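Local coordinates for histidine--tRNA ligase (Staphylococcus aureus, PDB 1QE0), which charges tRNA(His) with L-histidine at the expense of ATP, releasing AMP and diphosphate, as a class II homodimeric aminoacyl-tRNA synthetase, at the interface of chains A and B. Residues are numbered along the deposited sequence; one frame, centred on the assembly and turned at random. Chains: chain A/B, Histidine--tRNA ligase.

Contact 1: the interface of chains A and B. Residues chain A 343, 346-347, 350; chain B 241, 244-245.
Helix 338-353 of the anticodon-binding domain in chain A lies against helix 232-245 of chain B, bringing A:Lys347 to B:Asp244 and A:Asn350 to B:Leu245 in this class II synthetase dimer. One methyl of B:Leu245, CD2, serves several partners. It comes within 3.4 Å of A:Asn350 CB, where the two side chains run alongside each other, pointing opposite ways. The same methyl meets the helix backbone, with CD2 of B:Leu245 3.7 Å from the carbonyl O of A:Val346 and 3.8 Å from A:Lys347 CA. With CG of A:Asn350 anti to its backbone N (chi1 158°), the amide is laid alongside B:Leu245 CD2, and CG and ND2 as well as CB face that methyl.

Lysine and aspartate meet with their side chains roughly perpendicular. The lysine chain stays extended as far as CE and bends only at its last torsion (chi4 85°), which turns NZ toward the carboxylate. B:Asp244 OD2 lies 3.8 Å from A:Lys347 NZ, a long salt bridge, with A:Lys347 CE also in contact. One residue back, the two methyls of A:Val346 touch the CD1-CE1 side of the B:Tyr241 ring, with CG2 of A:Val346 3.8 Å from CE1 of B:Tyr241. A:Arg343, poorly ordered here, offers its aliphatic CG near the phenol end of the tyrosine.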
loop_
_atom_site.group_PDB
_atom_site.type_symbol
_atom_site.label_atom_id
_atom_site.label_comp_id
_atom_site.label_asym_id
_atom_site.label_seq_id
_atom_site.Cartn_x
_atom_site.Cartn_y
_atom_site.Cartn_z
ATOM N N ARG A 343 -12.219 32.947 15.740
ATOM C CA ARG A 343 -13.132 31.921 16.188
ATOM C C ARG A 343 -14.087 31.558 15.087
ATOM O O ARG A 343 -14.656 30.480 15.109
ATOM C CB ARG A 343 -13.856 32.355 17.452
ATOM C CG ARG A 343 -12.926 32.365 18.653
ATOM C CD ARG A 343 -13.696 32.503 19.937
ATOM N NE ARG A 343 -14.085 33.888 20.163
ATOM C CZ ARG A 343 -13.424 34.727 20.954
ATOM N NH1 ARG A 343 -13.861 35.971 21.099
ATOM N NH2 ARG A 343 -12.323 34.324 21.596
ATOM N N VAL A 346 -12.548 28.971 12.706
ATOM C CA VAL A 346 -12.681 27.594 13.219
ATOM C C VAL A 346 -13.882 26.870 12.644
ATOM O O VAL A 346 -13.737 25.774 12.134
ATOM C CB VAL A 346 -12.675 27.508 14.784
ATOM C CG1 VAL A 346 -12.885 26.082 15.234
ATOM C CG2 VAL A 346 -11.330 27.960 15.323
ATOM N N LYS A 347 -15.058 27.477 12.704
ATOM C CA LYS A 347 -16.243 26.876 12.125
ATOM C C LYS A 347 -16.006 26.754 10.610
ATOM O O LYS A 347 -16.241 25.702 10.021
ATOM C CB LYS A 347 -17.465 27.761 12.346
ATOM C CG LYS A 347 -17.697 28.280 13.762
ATOM C CD LYS A 347 -18.970 29.129 13.786
ATOM C CE LYS A 347 -19.095 29.930 15.052
ATOM N NZ LYS A 347 -18.377 31.223 15.029
ATOM N N ASN A 350 -13.803 23.806 9.606
ATOM C CA ASN A 350 -14.558 22.590 9.801
ATOM C C ASN A 350 -15.487 22.450 8.599
ATOM O O ASN A 350 -15.659 21.367 8.042
ATOM C CB ASN A 350 -15.350 22.750 11.087
ATOM C CG ASN A 350 -16.545 21.835 11.173
ATOM O OD1 ASN A 350 -16.389 20.612 11.233
ATOM N ND2 ASN A 350 -17.754 22.421 11.215
ATOM N N TYR B 241 -15.538 25.562 21.535
ATOM C CA TYR B 241 -15.350 25.194 20.142
ATOM C C TYR B 241 -16.225 24.022 19.743
ATOM O O TYR B 241 -16.947 24.087 18.748
ATOM C CB TYR B 241 -13.870 24.883 19.888
ATOM C CG TYR B 241 -12.994 26.116 19.787
ATOM C CD1 TYR B 241 -13.401 27.214 19.032
ATOM C CD2 TYR B 241 -11.741 26.168 20.402
ATOM C CE1 TYR B 241 -12.591 28.325 18.883
ATOM C CE2 TYR B 241 -10.914 27.285 20.250
ATOM C CZ TYR B 241 -11.349 28.351 19.486
ATOM O OH TYR B 241 -10.530 29.435 19.277
ATOM N N ASP B 244 -19.433 25.247 19.202
ATOM C CA ASP B 244 -19.447 26.067 17.993
ATOM C C ASP B 244 -19.690 25.204 16.781
ATOM O O ASP B 244 -20.535 25.490 15.918
ATOM C CB ASP B 244 -18.061 26.653 17.784
ATOM C CG ASP B 244 -17.882 27.968 18.428
ATOM O OD1 ASP B 244 -18.289 28.119 19.594
ATOM O OD2 ASP B 244 -17.317 28.851 17.743
ATOM N N LEU B 245 -18.813 24.207 16.694
ATOM C CA LEU B 245 -18.754 23.231 15.619
ATOM C C LEU B 245 -19.962 22.300 15.600
ATOM O O LEU B 245 -20.180 21.570 14.638
ATOM C CB LEU B 245 -17.453 22.421 15.760
ATOM C CG LEU B 245 -16.145 23.219 15.702
ATOM C CD1 LEU B 245 -14.951 22.362 16.072
ATOM C CD2 LEU B 245 -15.988 23.767 14.307
#

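Contact 2: the interface of chains A and B. Residues chain A 38-41, 87-88, 92, 94; chain B 4, 10, 12.
With CG anti to its backbone N (chi1 -171°) and bends at chi2 and chi3, A:Arg87 turns its guanidinium toward B:Asp10. A:Ser88, with OG likewise anti to the backbone N, brings its hydroxyl to the same carboxylate. Arginine and aspartate meet tip to tip in nearly coplanar planes, and NH2 of the guanidinium serves both oxygens on their syn lone pairs. The bond from A:Arg87 NH2 to B:Asp10 OD1, 3.1 Å long, is fairly straight (166° at H). That from A:Arg87 NH2 to B:Asp10 OD2 is shorter, 2.5 Å, and more bent, and it doubles as the salt bridge.

OD2 also accepts A:Ser88 OG at 2.6 Å, met on its anti side and 33° out of the carboxylate plane. Two donors grip one oxygen and fix the rotation of the carboxylate, and the nearby guanidinium would be expected to favour the ionised form of the aspartate. A:His92 turns its CE1 edge to OD2, in the ring plane, while ND1 of A:His92 donates to the A:Ser88 carbonyl O at 2.7 Å, which helps to set the imidazole. Over the ring's face sits a methyl of B:Leu12, its CD1 3.5 Å from A:His92 CD2. The other methyl, CD2 of B:Leu12, lies 3.6 Å from A:Ile38 CD1, with A:Met94 CE nearby. In this core-to-core patch of the homodimer, the N-terminal segment preceding helix 13-33 of chain B is held across the end of helix 82-91 and loop 38-41 of chain A.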
loop_
_atom_site.group_PDB
_atom_site.type_symbol
_atom_site.label_atom_id
_atom_site.label_comp_id
_atom_site.label_asym_id
_atom_site.label_seq_id
_atom_site.Cartn_x
_atom_site.Cartn_y
_atom_site.Cartn_z
ATOM N N ILE A 38 -3.126 -9.305 -1.105
ATOM C CA ILE A 38 -3.109 -10.137 0.078
ATOM C C ILE A 38 -2.043 -9.488 0.961
ATOM O O ILE A 38 -1.088 -8.907 0.453
ATOM C CB ILE A 38 -2.743 -11.603 -0.281
ATOM C CG1 ILE A 38 -2.794 -12.519 0.947
ATOM C CG2 ILE A 38 -1.355 -11.674 -0.916
ATOM C CD1 ILE A 38 -2.364 -13.935 0.620
ATOM N N ARG A 39 -2.254 -9.506 2.271
ATOM C CA ARG A 39 -1.335 -8.918 3.219
ATOM C C ARG A 39 -1.039 -9.962 4.259
ATOM O O ARG A 39 -1.888 -10.352 5.035
ATOM C CB ARG A 39 -1.969 -7.726 3.892
ATOM C CG ARG A 39 -2.691 -6.814 2.956
ATOM C CD ARG A 39 -2.758 -5.425 3.512
ATOM N NE ARG A 39 -3.330 -4.524 2.535
ATOM C CZ ARG A 39 -3.814 -3.341 2.852
ATOM N NH1 ARG A 39 -3.768 -2.958 4.112
ATOM N NH2 ARG A 39 -4.381 -2.568 1.937
ATOM N N THR A 40 0.183 -10.434 4.231
ATOM C CA THR A 40 0.701 -11.468 5.107
ATOM C C THR A 40 1.321 -10.767 6.329
ATOM O O THR A 40 1.590 -9.569 6.288
ATOM C CB THR A 40 1.779 -12.184 4.252
ATOM O OG1 THR A 40 1.137 -13.176 3.464
ATOM C CG2 THR A 40 2.971 -12.726 5.053
ATOM N N PRO A 41 1.486 -11.473 7.450
ATOM C CA PRO A 41 2.088 -10.868 8.650
ATOM C C PRO A 41 3.545 -10.464 8.397
ATOM O O PRO A 41 4.204 -10.973 7.475
ATOM C CB PRO A 41 2.017 -12.001 9.666
ATOM C CG PRO A 41 0.781 -12.717 9.227
ATOM C CD PRO A 41 0.926 -12.792 7.751
ATOM N N ARG A 87 2.501 -19.862 1.651
ATOM C CA ARG A 87 2.071 -20.383 2.944
ATOM C C ARG A 87 0.587 -20.050 3.174
ATOM O O ARG A 87 -0.150 -20.837 3.768
ATOM C CB ARG A 87 2.952 -19.827 4.066
ATOM C CG ARG A 87 2.713 -20.489 5.389
ATOM C CD ARG A 87 2.182 -19.507 6.401
ATOM N NE ARG A 87 0.833 -19.044 6.096
ATOM C CZ ARG A 87 0.455 -17.769 6.188
ATOM N NH1 ARG A 87 1.327 -16.844 6.573
ATOM N NH2 ARG A 87 -0.792 -17.411 5.919
ATOM N N SER A 88 0.139 -18.900 2.679
ATOM C CA SER A 88 -1.260 -18.525 2.824
ATOM C C SER A 88 -2.140 -19.311 1.857
ATOM O O SER A 88 -3.266 -19.681 2.191
ATOM C CB SER A 88 -1.445 -17.038 2.579
ATOM O OG SER A 88 -2.806 -16.703 2.799
ATOM N N HIS A 92 -4.995 -21.699 3.331
ATOM C CA HIS A 92 -6.384 -21.388 3.024
ATOM C C HIS A 92 -6.953 -22.286 1.952
ATOM O O HIS A 92 -8.013 -22.009 1.385
ATOM C CB HIS A 92 -6.557 -19.928 2.626
ATOM C CG HIS A 92 -6.226 -18.969 3.720
ATOM N ND1 HIS A 92 -5.006 -18.326 3.800
ATOM C CD2 HIS A 92 -6.935 -18.571 4.803
ATOM C CE1 HIS A 92 -4.979 -17.580 4.890
ATOM N NE2 HIS A 92 -6.136 -17.711 5.516
ATOM N N MET A 94 -6.389 -22.741 -1.218
ATOM C CA MET A 94 -6.781 -21.988 -2.410
ATOM C C MET A 94 -6.807 -22.843 -3.672
ATOM O O MET A 94 -7.494 -22.525 -4.645
ATOM C CB MET A 94 -5.866 -20.773 -2.601
ATOM C CG MET A 94 -5.933 -19.786 -1.457
ATOM S SD MET A 94 -4.974 -18.317 -1.676
ATOM C CE MET A 94 -5.326 -17.506 -0.153
ATOM N N ILE B 4 0.554 -20.043 10.120
ATOM C CA ILE B 4 0.677 -18.622 10.420
ATOM C C ILE B 4 1.072 -18.479 11.884
ATOM O O ILE B 4 0.639 -19.259 12.729
ATOM C CB ILE B 4 -0.707 -17.973 10.203
ATOM C CG1 ILE B 4 -0.751 -17.039 9.014
ATOM C CG2 ILE B 4 -1.041 -17.106 11.272
ATOM C CD1 ILE B 4 -2.055 -16.263 8.945
ATOM N N ASP B 10 -3.954 -13.164 7.980
ATOM C CA ASP B 10 -3.648 -12.641 6.651
ATOM C C ASP B 10 -4.849 -11.841 6.251
ATOM O O ASP B 10 -5.974 -12.207 6.606
ATOM C CB ASP B 10 -3.574 -13.748 5.597
ATOM C CG ASP B 10 -2.524 -14.764 5.869
ATOM O OD1 ASP B 10 -1.590 -14.525 6.649
ATOM O OD2 ASP B 10 -2.622 -15.829 5.251
ATOM N N LEU B 12 -6.752 -11.411 3.249
ATOM C CA LEU B 12 -6.976 -12.015 1.930
ATOM C C LEU B 12 -7.733 -11.135 0.954
ATOM O O LEU B 12 -8.375 -10.157 1.358
ATOM C CB LEU B 12 -7.635 -13.392 2.067
ATOM C CG LEU B 12 -6.844 -14.368 2.953
ATOM C CD1 LEU B 12 -7.572 -15.670 3.048
ATOM C CD2 LEU B 12 -5.415 -14.581 2.442
#

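Contact 3: the interface of chains A and B. Residues chain A 138, 237, 241, 244-245; chain B 342-343, 346, 361.
The side chains of A:Tyr241 and B:Arg343 lie crosswise, the ring and guanidinium planes 42° apart, and the aliphatic stem makes the contact, passing across the phenol end: CG of B:Arg343 lies 3.9 Å from CZ of A:Tyr241. The stem reaches that place with CG anti to its carbonyl carbon (chi1 -69°), then bends at chi3 and carries the guanidinium past the tyrosine. A:Gln237 lies over one face of the A:Tyr241 ring, placing OE1 above its centre. That same amide oxygen also faces the arginine stem, OE1 of A:Gln237 being 3.8 Å from CD of B:Arg343.

B:Val346 crosses the CD1-CE1 side of the tyrosine ring, CG2 of B:Val346 lying 3.8 Å from CE1 of A:Tyr241 while CG1 faces CD1. CG2 of B:Val346 is also 3.7 Å from A:Ser138 CB, and CG1 of B:Val346 is 3.9 Å from A:Leu245 CD2. Beyond the phenol, B:Asp342 turns its carboxylate almost at right angles to the ring plane (81°). The aspartate is held from within its own chain: B:Lys361 NZ donates to the syn lone pair of B:Asp342 OD2 at 2.8 Å. This salt bridge ties helix 338-353 to strand 359-361 and may steady the carboxylate beside the tyrosine. The packing seats the anticodon-binding domain of chain B on helices 137-153 and 231-245 of chain A, relying across the interface on shape and apolar contact, and is likely to help set that domain's position relative to the partner's core.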
loop_
_atom_site.group_PDB
_atom_site.type_symbol
_atom_site.label_atom_id
_atom_site.label_comp_id
_atom_site.label_asym_id
_atom_site.label_seq_id
_atom_site.Cartn_x
_atom_site.Cartn_y
_atom_site.Cartn_z
ATOM N N SER A 138 0.024 -17.986 -22.520
ATOM C CA SER A 138 -0.747 -16.767 -22.478
ATOM C C SER A 138 -0.711 -16.128 -21.106
ATOM O O SER A 138 -0.899 -14.925 -21.002
ATOM C CB SER A 138 -2.178 -17.027 -22.893
ATOM O OG SER A 138 -2.755 -17.974 -22.020
ATOM N N GLN A 237 6.021 -19.812 -27.853
ATOM C CA GLN A 237 4.694 -19.209 -27.767
ATOM C C GLN A 237 4.760 -17.931 -26.942
ATOM O O GLN A 237 4.159 -16.920 -27.324
ATOM C CB GLN A 237 3.688 -20.166 -27.154
ATOM C CG GLN A 237 2.261 -19.641 -27.227
ATOM C CD GLN A 237 1.910 -19.145 -28.620
ATOM O OE1 GLN A 237 1.416 -18.032 -28.796
ATOM N NE2 GLN A 237 2.195 -19.964 -29.623
ATOM N N TYR A 241 3.726 -14.371 -28.416
ATOM C CA TYR A 241 2.828 -13.425 -27.770
ATOM C C TYR A 241 3.448 -12.059 -27.593
ATOM O O TYR A 241 2.795 -11.038 -27.832
ATOM C CB TYR A 241 2.385 -13.981 -26.427
ATOM C CG TYR A 241 1.281 -14.989 -26.585
ATOM C CD1 TYR A 241 0.198 -14.707 -27.407
ATOM C CD2 TYR A 241 1.278 -16.181 -25.871
ATOM C CE1 TYR A 241 -0.861 -15.567 -27.503
ATOM C CE2 TYR A 241 0.206 -17.061 -25.970
ATOM C CZ TYR A 241 -0.862 -16.726 -26.791
ATOM O OH TYR A 241 -1.984 -17.511 -26.895
ATOM N N ASP A 244 3.335 -10.474 -30.742
ATOM C CA ASP A 244 1.935 -10.083 -30.985
ATOM C C ASP A 244 1.643 -8.740 -30.337
ATOM O O ASP A 244 1.179 -7.811 -30.985
ATOM C CB ASP A 244 0.982 -11.056 -30.301
ATOM C CG ASP A 244 0.727 -12.313 -31.089
ATOM O OD1 ASP A 244 1.685 -13.085 -31.336
ATOM O OD2 ASP A 244 -0.464 -12.578 -31.383
ATOM N N LEU A 245 1.822 -8.701 -29.016
ATOM C CA LEU A 245 1.573 -7.508 -28.214
ATOM C C LEU A 245 2.568 -6.393 -28.532
ATOM O O LEU A 245 2.475 -5.296 -27.974
ATOM C CB LEU A 245 1.661 -7.847 -26.718
ATOM C CG LEU A 245 0.966 -9.096 -26.216
ATOM C CD1 LEU A 245 1.489 -9.479 -24.859
ATOM C CD2 LEU A 245 -0.496 -8.856 -26.155
ATOM N N ASP B 342 -8.344 -17.556 -29.215
ATOM C CA ASP B 342 -7.664 -17.372 -27.958
ATOM C C ASP B 342 -6.408 -16.520 -28.044
ATOM O O ASP B 342 -6.107 -15.737 -27.143
ATOM C CB ASP B 342 -7.311 -18.704 -27.359
ATOM C CG ASP B 342 -6.552 -18.550 -26.087
ATOM O OD1 ASP B 342 -5.322 -18.780 -26.103
ATOM O OD2 ASP B 342 -7.174 -18.134 -25.088
ATOM N N ARG B 343 -5.646 -16.683 -29.109
ATOM C CA ARG B 343 -4.428 -15.905 -29.271
ATOM C C ARG B 343 -4.763 -14.465 -29.619
ATOM O O ARG B 343 -3.938 -13.565 -29.493
ATOM C CB ARG B 343 -3.515 -16.552 -30.316
ATOM C CG ARG B 343 -2.912 -17.887 -29.839
ATOM C CD ARG B 343 -1.855 -18.386 -30.794
ATOM N NE ARG B 343 -2.427 -18.935 -32.019
ATOM C CZ ARG B 343 -2.596 -20.234 -32.228
ATOM N NH1 ARG B 343 -3.129 -20.666 -33.368
ATOM N NH2 ARG B 343 -2.216 -21.105 -31.295
ATOM N N VAL B 346 -5.521 -12.470 -26.334
ATOM C CA VAL B 346 -4.321 -12.000 -25.635
ATOM C C VAL B 346 -3.943 -10.576 -26.061
ATOM O O VAL B 346 -3.707 -9.739 -25.203
ATOM C CB VAL B 346 -3.133 -12.972 -25.749
ATOM C CG1 VAL B 346 -1.875 -12.341 -25.162
ATOM C CG2 VAL B 346 -3.463 -14.257 -25.010
ATOM N N LYS B 361 -9.489 -13.113 -19.236
ATOM C CA LYS B 361 -9.911 -14.182 -20.139
ATOM C C LYS B 361 -9.764 -15.464 -19.391
ATOM O O LYS B 361 -9.502 -15.450 -18.190
ATOM C CB LYS B 361 -9.040 -14.243 -21.401
ATOM C CG LYS B 361 -7.610 -14.581 -21.127
ATOM C CD LYS B 361 -6.791 -14.442 -22.340
ATOM C CE LYS B 361 -7.145 -15.522 -23.282
ATOM N NZ LYS B 361 -6.841 -16.836 -22.656
#

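Contacts 1 and 3 are overlapping patches of one symmetry-repeated contact: each sets helix 338-353 of one subunit against the helix ending at residue 245 of the other, and Tyr241, Asp244, Leu245, Arg343 and Val346 recur in both. Their C-alpha centres lie about 60 Å apart, at opposite ends of the dimer. Contact 2 falls between, about 45 Å from contact 1 and 31 Å from contact 3, and shares no residues with them. These patches, part of a larger interface, combine a core contact of mixed polar and apolar character with mainly apolar outer ones, through which each anticodon-binding domain rests on its partner.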